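Long-range contacts in lombricine kinase (Urechis caupo, PDB 3JPZ), which catalyses the reversible transfer of a phosphoryl group between ATP and the guanidino compound lombricine: residues A[113-118]-A[281-286]; A[277-282]-A[326-331]; A[304-309]-A[319-324]. All coordinates share one frame; numbering follows the deposited sequence.

Contact 1 of 3, residues A[113-118]-A[281-286]; sequences VKSCRI and SVHVQL
Strands 113-122 and 279-285 are antiparallel neighbours in the large sheet of the phosphagen kinase catalytic fold, and S115, R117, S281 and H283 meet on the face that carries ADP-binding residues. At one end R117 and S281 form a hydrogen-bonded pair, in which S281 N donates to R117 O at 2.8 Å and R117 N to S281 O at 3.1 Å. Toward the start of 113-118 the pairing slips. V113 lies opposite V284 and C116 opposite V282, leaving K114 and S115 to face the single residue H283. This is a classic beta bulge, with K114 in a helix-like backbone conformation (phi -90°, psi -27°). K114 N donates to H283 O at 2.7 Å, and H283 N donates to S115 O at 2.9 Å.

On the nucleotide side, S115 OG rests obliquely beside the H283 imidazole, 3.5 Å from H283 CG. R117 CG sits between its backbone N and carbonyl carbon (chi1 37°), which brings it within 3.3 Å of S281 OG. In this copy of S281, one water bridges S281 OG and R117 NE, lying in the guanidinium plane at its edge. The other face is apolar: the V113 and V282 side chains cross at about a right angle, V113 CG1 3.7 Å from V282 CB, and V113 CG2 meets V284 CG2. V344 of helix 333-355 packs on V113 and V282.

ADP has been seen bound to S115, R117 and S281 of this protein, though no ADP is bound to this chain in the model. The polar side chains of S115, R117, S281 and H283, drawn from both strands, share one face of the sheet, consistent with its role in nucleotide binding.

Contact 2 of 3, residues A[277-282]-A[326-331]; sequences GLRASV and AARLKK
R328 and L278 carry this buried contact through van der Waals and electrostatic approach, with no hydrogen bond between segments 277-282 and 326-331. The R328 chain bends at chi2 (-74°), and L278 O lies over one face of its guanidinium, 2.9 Å above the plane and offset toward the rim. The same oxygen is 3.2 Å from R328 CD. Although R328 NE is only 3.3 Å from L278 O, its N-H does not point at that oxygen. Van der Waals contacts extend the interface to either neighbour of L278: R328 CD lies 3.8 Å from G277 C, and R328 NH2 approaches R279 CG at 3.6 Å.

Hydrogen bonds hold the guanidinium from its own side of the contact. R328 NH1 donates to A327 O at 2.9 Å, with that oxygen close to the guanidinium plane, and to N325 O at the end of strand 320-325. N325 ND2 in turn serves L278 O.

Charge enters through two arginines running side by side. R279 NE comes to 4.5 Å from R328 NH2, and their guanidinium planes are nearly perpendicular. The extended R279 chain carries its end onward to a salt bridge with D322, which probably eases the repulsion.

R279 has been observed to bind ADP in this protein. The loop between strand 320-325 and helix 333-355 lies against the start of strand 279-285, consistent with R328 being a second-shell neighbour of the ADP-binding R279.

Contact 3 of 3, residues A[304-309]-A[319-324]; sequences LQKRGT and DVYDIS
L304 and I323 meet on the closely packed side of the contact, L304 CD1 lying 3.7 Å from I323 CG2 with the two side chains at about a right angle. L340 and L347 of helix 333-355 also pack on L304. Beside them K306 CB touches I323 CD1, and the aliphatic part of K306 runs alongside the Y321 ring, with K306 CD 3.6 Å from Y321 CD2, before its amine reaches E296 in a salt bridge. Farther along, T309 CG2 presses against V320 CG1 at 3.5 Å, a tight carbon contact.

Strands 304-307 and 320-325 form an antiparallel hairpin joined by a long loop. Its pairs Q305-S324 and R307-D322 each have two backbone hydrogen bonds, D322 N to R307 O measuring 2.8 Å.

The looser parts are the exposed Q305 end, where water 2 connects Q305 OE1 with S324 OG in the given conformer, and the charges of R307 and D322, which do not meet. D322 CG, anti to its backbone N (chi1 179°), runs beside R307, yet R307 NE stays 4.2 Å from D322 OD1: R307 pairs instead with E312 and D322 with R279. Water 3 bridges D322 OD2 and T309 O. R307 and T309 have been seen to bind ADP in this protein.

Overall arrangement
From the N terminus, strand 113-122 comes first, and contact 1 closes a loop of 162 residues between 113-118 and 281-286. Strand 279-285 also opens contact 2, which shares S281 and V282 with contact 1 and closes at 326-331, just ahead of helix 333-355. Contact 3 is nested inside the loop of contact 2, pairing the edge strand 304-307 with 320-325. Strand 320-325 lies along 279-285, where V282 N probably bonds to I323 O, so contacts 1 and 3 belong to one continuous run of four antiparallel strands. Between the remaining pair of contacts, R279 of contact 2 comes close to R307 of contact 3.

Contact 1 of 3, residues A[113-118]-A[281-286]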
# COMPACT_ATOMS: atom_id res chain seq x y z
N VAL A 113 24.05 -5.11 -32.10
CA VAL A 113 22.71 -4.94 -31.56
C VAL A 113 21.89 -6.21 -31.65
O VAL A 113 21.60 -6.70 -32.75
CB VAL A 113 21.96 -3.78 -32.24
CG1 VAL A 113 20.54 -3.68 -31.70
CG2 VAL A 113 22.70 -2.48 -32.02
N LYS A 114 21.51 -6.74 -30.49
CA LYS A 114 20.83 -8.03 -30.37
C LYS A 114 19.32 -7.90 -30.45
O LYS A 114 18.63 -8.82 -30.85
CB LYS A 114 21.22 -8.70 -29.06
CG LYS A 114 22.73 -8.81 -28.86
CD LYS A 114 23.37 -9.53 -30.04
CE LYS A 114 24.89 -9.59 -29.93
NZ LYS A 114 25.49 -10.23 -31.13
N SER A 115 18.80 -6.74 -30.05
CA SER A 115 17.36 -6.50 -30.10
C SER A 115 17.07 -5.03 -29.89
O SER A 115 17.95 -4.26 -29.50
CB SER A 115 16.64 -7.31 -29.02
OG SER A 115 17.07 -6.95 -27.73
N CYS A 116 15.84 -4.65 -30.19
CA CYS A 116 15.38 -3.28 -30.03
C CYS A 116 13.94 -3.33 -29.57
O CYS A 116 13.16 -4.18 -30.01
CB CYS A 116 15.44 -2.52 -31.35
SG CYS A 116 16.88 -2.85 -32.38
N ARG A 117 13.58 -2.42 -28.67
CA ARG A 117 12.19 -2.14 -28.41
C ARG A 117 12.03 -0.64 -28.23
O ARG A 117 13.00 0.07 -27.95
CB ARG A 117 11.64 -2.91 -27.19
CG ARG A 117 12.60 -3.08 -26.04
CD ARG A 117 11.86 -3.47 -24.76
NE ARG A 117 11.49 -2.29 -23.99
CZ ARG A 117 10.63 -2.27 -22.98
NH1 ARG A 117 10.02 -3.38 -22.60
NH2 ARG A 117 10.38 -1.13 -22.35
N ILE A 118 10.82 -0.17 -28.44
CA ILE A 118 10.45 1.21 -28.17
C ILE A 118 9.14 1.15 -27.41
O ILE A 118 8.20 0.49 -27.85
CB ILE A 118 10.25 2.00 -29.46
CG1 ILE A 118 11.50 1.94 -30.33
CG2 ILE A 118 9.87 3.44 -29.14
CD1 ILE A 118 11.31 2.55 -31.70
N SER A 281 15.12 1.56 -26.88
CA SER A 281 16.28 0.84 -26.36
C SER A 281 16.78 -0.17 -27.38
O SER A 281 16.04 -0.58 -28.28
CB SER A 281 15.91 0.11 -25.07
OG SER A 281 14.84 -0.79 -25.28
N VAL A 282 18.04 -0.54 -27.25
CA VAL A 282 18.58 -1.70 -27.92
C VAL A 282 19.29 -2.51 -26.85
O VAL A 282 19.66 -1.98 -25.80
CB VAL A 282 19.63 -1.37 -28.98
CG1 VAL A 282 19.11 -0.40 -30.00
CG2 VAL A 282 20.91 -0.84 -28.31
N HIS A 283 19.49 -3.78 -27.12
CA HIS A 283 20.48 -4.54 -26.40
C HIS A 283 21.69 -4.55 -27.29
O HIS A 283 21.60 -4.94 -28.44
CB HIS A 283 19.99 -5.96 -26.15
CG HIS A 283 19.06 -6.07 -24.98
ND1 HIS A 283 18.72 -7.28 -24.42
CD2 HIS A 283 18.44 -5.13 -24.25
CE1 HIS A 283 17.90 -7.07 -23.40
NE2 HIS A 283 17.72 -5.77 -23.28
N VAL A 284 22.83 -4.08 -26.79
CA VAL A 284 24.01 -3.99 -27.63
C VAL A 284 25.26 -4.51 -26.92
O VAL A 284 25.53 -4.15 -25.77
CB VAL A 284 24.24 -2.55 -28.16
CG1 VAL A 284 24.28 -1.56 -27.01
CG2 VAL A 284 25.51 -2.48 -29.01
N GLN A 285 26.00 -5.36 -27.62
CA GLN A 285 27.20 -5.96 -27.08
C GLN A 285 28.40 -5.04 -27.23
O GLN A 285 28.72 -4.58 -28.33
CB GLN A 285 27.45 -7.29 -27.79
CG GLN A 285 28.46 -8.19 -27.09
CD GLN A 285 28.46 -9.59 -27.66
OE1 GLN A 285 28.48 -10.57 -26.93
NE2 GLN A 285 28.41 -9.68 -28.98
N LEU A 286 29.09 -4.80 -26.11
CA LEU A 286 30.21 -3.88 -26.07
C LEU A 286 31.35 -4.48 -25.25
O LEU A 286 31.64 -4.01 -24.16
CB LEU A 286 29.77 -2.57 -25.42
CG LEU A 286 28.60 -1.85 -26.10
CD1 LEU A 286 28.11 -0.70 -25.24
CD2 LEU A 286 29.01 -1.37 -27.48
O HOH W 1 12.60 0.49 -24.30

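Contact 2 of 3, residues A[277-282]-A[326-331]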
# COMPACT_ATOMS: atom_id res chain seq x y z
N GLY A 277 6.96 10.04 -23.25
CA GLY A 277 7.05 8.86 -22.41
C GLY A 277 7.74 7.75 -23.18
O GLY A 277 7.47 6.57 -22.98
N LEU A 278 8.65 8.13 -24.08
CA LEU A 278 9.23 7.16 -25.00
C LEU A 278 10.52 6.55 -24.48
O LEU A 278 11.48 7.26 -24.17
CB LEU A 278 9.53 7.80 -26.35
CG LEU A 278 9.98 6.75 -27.36
CD1 LEU A 278 8.95 6.60 -28.47
CD2 LEU A 278 11.33 7.08 -27.94
N ARG A 279 10.55 5.23 -24.42
CA ARG A 279 11.76 4.51 -24.08
C ARG A 279 12.15 3.65 -25.27
O ARG A 279 11.60 2.57 -25.48
CB ARG A 279 11.56 3.62 -22.86
CG ARG A 279 12.86 3.10 -22.29
CD ARG A 279 12.66 2.05 -21.22
NE ARG A 279 13.92 1.74 -20.55
CZ ARG A 279 14.78 0.80 -20.94
NH1 ARG A 279 14.52 0.06 -22.01
NH2 ARG A 279 15.90 0.60 -20.27
N ALA A 280 13.08 4.18 -26.06
CA ALA A 280 13.68 3.46 -27.17
C ALA A 280 14.98 2.85 -26.67
O ALA A 280 15.83 3.54 -26.09
CB ALA A 280 13.94 4.42 -28.33
N SER A 281 15.12 1.56 -26.88
CA SER A 281 16.28 0.84 -26.36
C SER A 281 16.78 -0.17 -27.38
O SER A 281 16.04 -0.58 -28.28
CB SER A 281 15.91 0.11 -25.07
OG SER A 281 14.84 -0.79 -25.28
N VAL A 282 18.04 -0.54 -27.25
CA VAL A 282 18.58 -1.70 -27.92
C VAL A 282 19.29 -2.51 -26.85
O VAL A 282 19.66 -1.98 -25.80
CB VAL A 282 19.63 -1.37 -28.98
CG1 VAL A 282 19.11 -0.40 -30.00
CG2 VAL A 282 20.91 -0.84 -28.31
N ALA A 326 17.71 8.76 -22.50
CA ALA A 326 17.56 9.15 -21.10
C ALA A 326 16.36 10.08 -20.90
O ALA A 326 15.62 9.95 -19.93
CB ALA A 326 18.85 9.80 -20.59
N ALA A 327 16.20 11.03 -21.81
CA ALA A 327 15.16 12.05 -21.70
C ALA A 327 13.81 11.58 -22.24
O ALA A 327 13.72 10.53 -22.85
CB ALA A 327 15.59 13.30 -22.42
N ARG A 328 12.77 12.38 -22.02
CA ARG A 328 11.42 12.01 -22.42
C ARG A 328 10.65 13.20 -22.96
O ARG A 328 9.68 13.03 -23.70
CB ARG A 328 10.65 11.44 -21.23
CG ARG A 328 11.24 10.18 -20.68
CD ARG A 328 10.98 9.00 -21.59
NE ARG A 328 11.38 7.76 -20.94
CZ ARG A 328 12.61 7.27 -20.96
NH1 ARG A 328 13.57 7.90 -21.62
NH2 ARG A 328 12.87 6.14 -20.33
N LEU A 329 11.08 14.39 -22.54
CA LEU A 329 10.55 15.66 -23.01
C LEU A 329 11.55 16.32 -23.93
O LEU A 329 12.73 15.97 -23.92
CB LEU A 329 10.34 16.61 -21.83
CG LEU A 329 9.01 16.67 -21.07
CD1 LEU A 329 9.09 17.83 -20.08
CD2 LEU A 329 7.82 16.85 -22.00
N LYS A 330 11.06 17.27 -24.73
CA LYS A 330 11.87 18.26 -25.45
C LYS A 330 12.27 17.81 -26.85
O LYS A 330 12.56 18.63 -27.72
CB LYS A 330 13.09 18.68 -24.62
CG LYS A 330 12.71 19.58 -23.44
CD LYS A 330 13.93 20.23 -22.82
CE LYS A 330 14.37 19.52 -21.56
NZ LYS A 330 15.65 20.07 -21.02
N LYS A 331 12.27 16.50 -27.06
CA LYS A 331 12.44 15.93 -28.39
C LYS A 331 11.20 15.11 -28.71
O LYS A 331 10.54 14.60 -27.81
CB LYS A 331 13.69 15.03 -28.42
CG LYS A 331 14.97 15.78 -28.09
CD LYS A 331 16.18 14.89 -28.18
CE LYS A 331 17.44 15.64 -27.73
NZ LYS A 331 17.89 16.63 -28.75

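Contact 3 of 3, residues A[304-309]-A[319-324]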
# COMPACT_ATOMS: atom_id res chain seq x y z
N LEU A 304 22.25 8.95 -23.09
CA LEU A 304 21.73 7.60 -22.99
C LEU A 304 21.77 7.08 -21.57
O LEU A 304 22.57 7.53 -20.75
CB LEU A 304 22.53 6.67 -23.89
CG LEU A 304 22.57 7.04 -25.38
CD1 LEU A 304 23.65 6.23 -26.05
CD2 LEU A 304 21.21 6.81 -26.03
N GLN A 305 20.91 6.12 -21.29
CA GLN A 305 20.97 5.37 -20.05
C GLN A 305 21.31 3.91 -20.33
O GLN A 305 21.04 3.38 -21.41
CB GLN A 305 19.65 5.45 -19.30
CG GLN A 305 19.33 6.81 -18.77
CD GLN A 305 18.14 6.78 -17.85
OE1 GLN A 305 17.00 6.63 -18.30
NE2 GLN A 305 18.39 6.90 -16.55
N LYS A 306 21.88 3.27 -19.32
CA LYS A 306 22.49 1.98 -19.48
C LYS A 306 22.16 1.10 -18.28
O LYS A 306 22.17 1.57 -17.14
CB LYS A 306 24.01 2.15 -19.60
CG LYS A 306 24.81 0.90 -19.34
CD LYS A 306 26.31 1.15 -19.58
CE LYS A 306 26.85 2.20 -18.64
NZ LYS A 306 26.90 1.73 -17.24
N ARG A 307 21.88 -0.16 -18.56
CA ARG A 307 21.67 -1.16 -17.53
C ARG A 307 21.93 -2.51 -18.15
O ARG A 307 22.22 -2.61 -19.35
CB ARG A 307 20.26 -1.06 -16.94
CG ARG A 307 19.13 -1.38 -17.89
CD ARG A 307 17.80 -1.03 -17.28
NE ARG A 307 16.66 -1.53 -18.05
CZ ARG A 307 15.40 -1.16 -17.85
NH1 ARG A 307 15.11 -0.28 -16.91
NH2 ARG A 307 14.43 -1.67 -18.59
N GLY A 308 21.84 -3.56 -17.34
CA GLY A 308 22.03 -4.91 -17.83
C GLY A 308 20.81 -5.31 -18.64
O GLY A 308 19.86 -4.53 -18.79
N THR A 309 20.83 -6.53 -19.14
CA THR A 309 19.78 -6.99 -20.05
C THR A 309 18.48 -7.37 -19.35
O THR A 309 17.45 -7.50 -20.01
CB THR A 309 20.24 -8.20 -20.86
OG1 THR A 309 20.98 -9.09 -20.00
CG2 THR A 309 21.11 -7.77 -22.02
N ASP A 319 28.46 -8.84 -21.89
CA ASP A 319 28.73 -7.46 -22.21
C ASP A 319 27.65 -6.86 -23.10
O ASP A 319 27.92 -5.95 -23.87
CB ASP A 319 30.10 -7.33 -22.87
CG ASP A 319 31.20 -7.87 -21.99
OD1 ASP A 319 31.01 -7.87 -20.76
OD2 ASP A 319 32.24 -8.31 -22.53
N VAL A 320 26.44 -7.39 -22.98
CA VAL A 320 25.29 -6.81 -23.67
C VAL A 320 24.56 -5.86 -22.71
O VAL A 320 24.07 -6.26 -21.66
CB VAL A 320 24.30 -7.88 -24.13
CG1 VAL A 320 23.10 -7.22 -24.80
CG2 VAL A 320 25.00 -8.87 -25.09
N TYR A 321 24.52 -4.59 -23.08
CA TYR A 321 23.86 -3.59 -22.27
C TYR A 321 22.56 -3.13 -22.90
O TYR A 321 22.45 -3.01 -24.11
CB TYR A 321 24.77 -2.39 -22.08
CG TYR A 321 26.01 -2.71 -21.32
CD1 TYR A 321 27.10 -3.28 -21.95
CD2 TYR A 321 26.09 -2.46 -19.97
CE1 TYR A 321 28.24 -3.58 -21.26
CE2 TYR A 321 27.22 -2.76 -19.26
CZ TYR A 321 28.30 -3.31 -19.91
OH TYR A 321 29.43 -3.61 -19.20
N ASP A 322 21.57 -2.89 -22.05
CA ASP A 322 20.38 -2.21 -22.48
C ASP A 322 20.68 -0.72 -22.49
O ASP A 322 20.98 -0.12 -21.47
CB ASP A 322 19.23 -2.51 -21.54
CG ASP A 322 17.97 -1.80 -21.95
OD1 ASP A 322 17.96 -0.55 -21.97
OD2 ASP A 322 16.99 -2.49 -22.26
N ILE A 323 20.59 -0.14 -23.68
CA ILE A 323 20.92 1.25 -23.90
C ILE A 323 19.67 1.92 -24.42
O ILE A 323 19.02 1.43 -25.35
CB ILE A 323 22.07 1.38 -24.88
CG1 ILE A 323 23.34 0.76 -24.27
CG2 ILE A 323 22.31 2.83 -25.28
CD1 ILE A 323 24.07 1.65 -23.31
N SER A 324 19.34 3.05 -23.81
CA SER A 324 18.10 3.74 -24.12
C SER A 324 18.32 5.25 -24.10
O SER A 324 19.35 5.73 -23.64
CB SER A 324 17.02 3.37 -23.10
OG SER A 324 17.47 3.62 -21.78
O HOH W 2 15.71 5.17 -20.23
O HOH W 3 16.14 -4.99 -21.24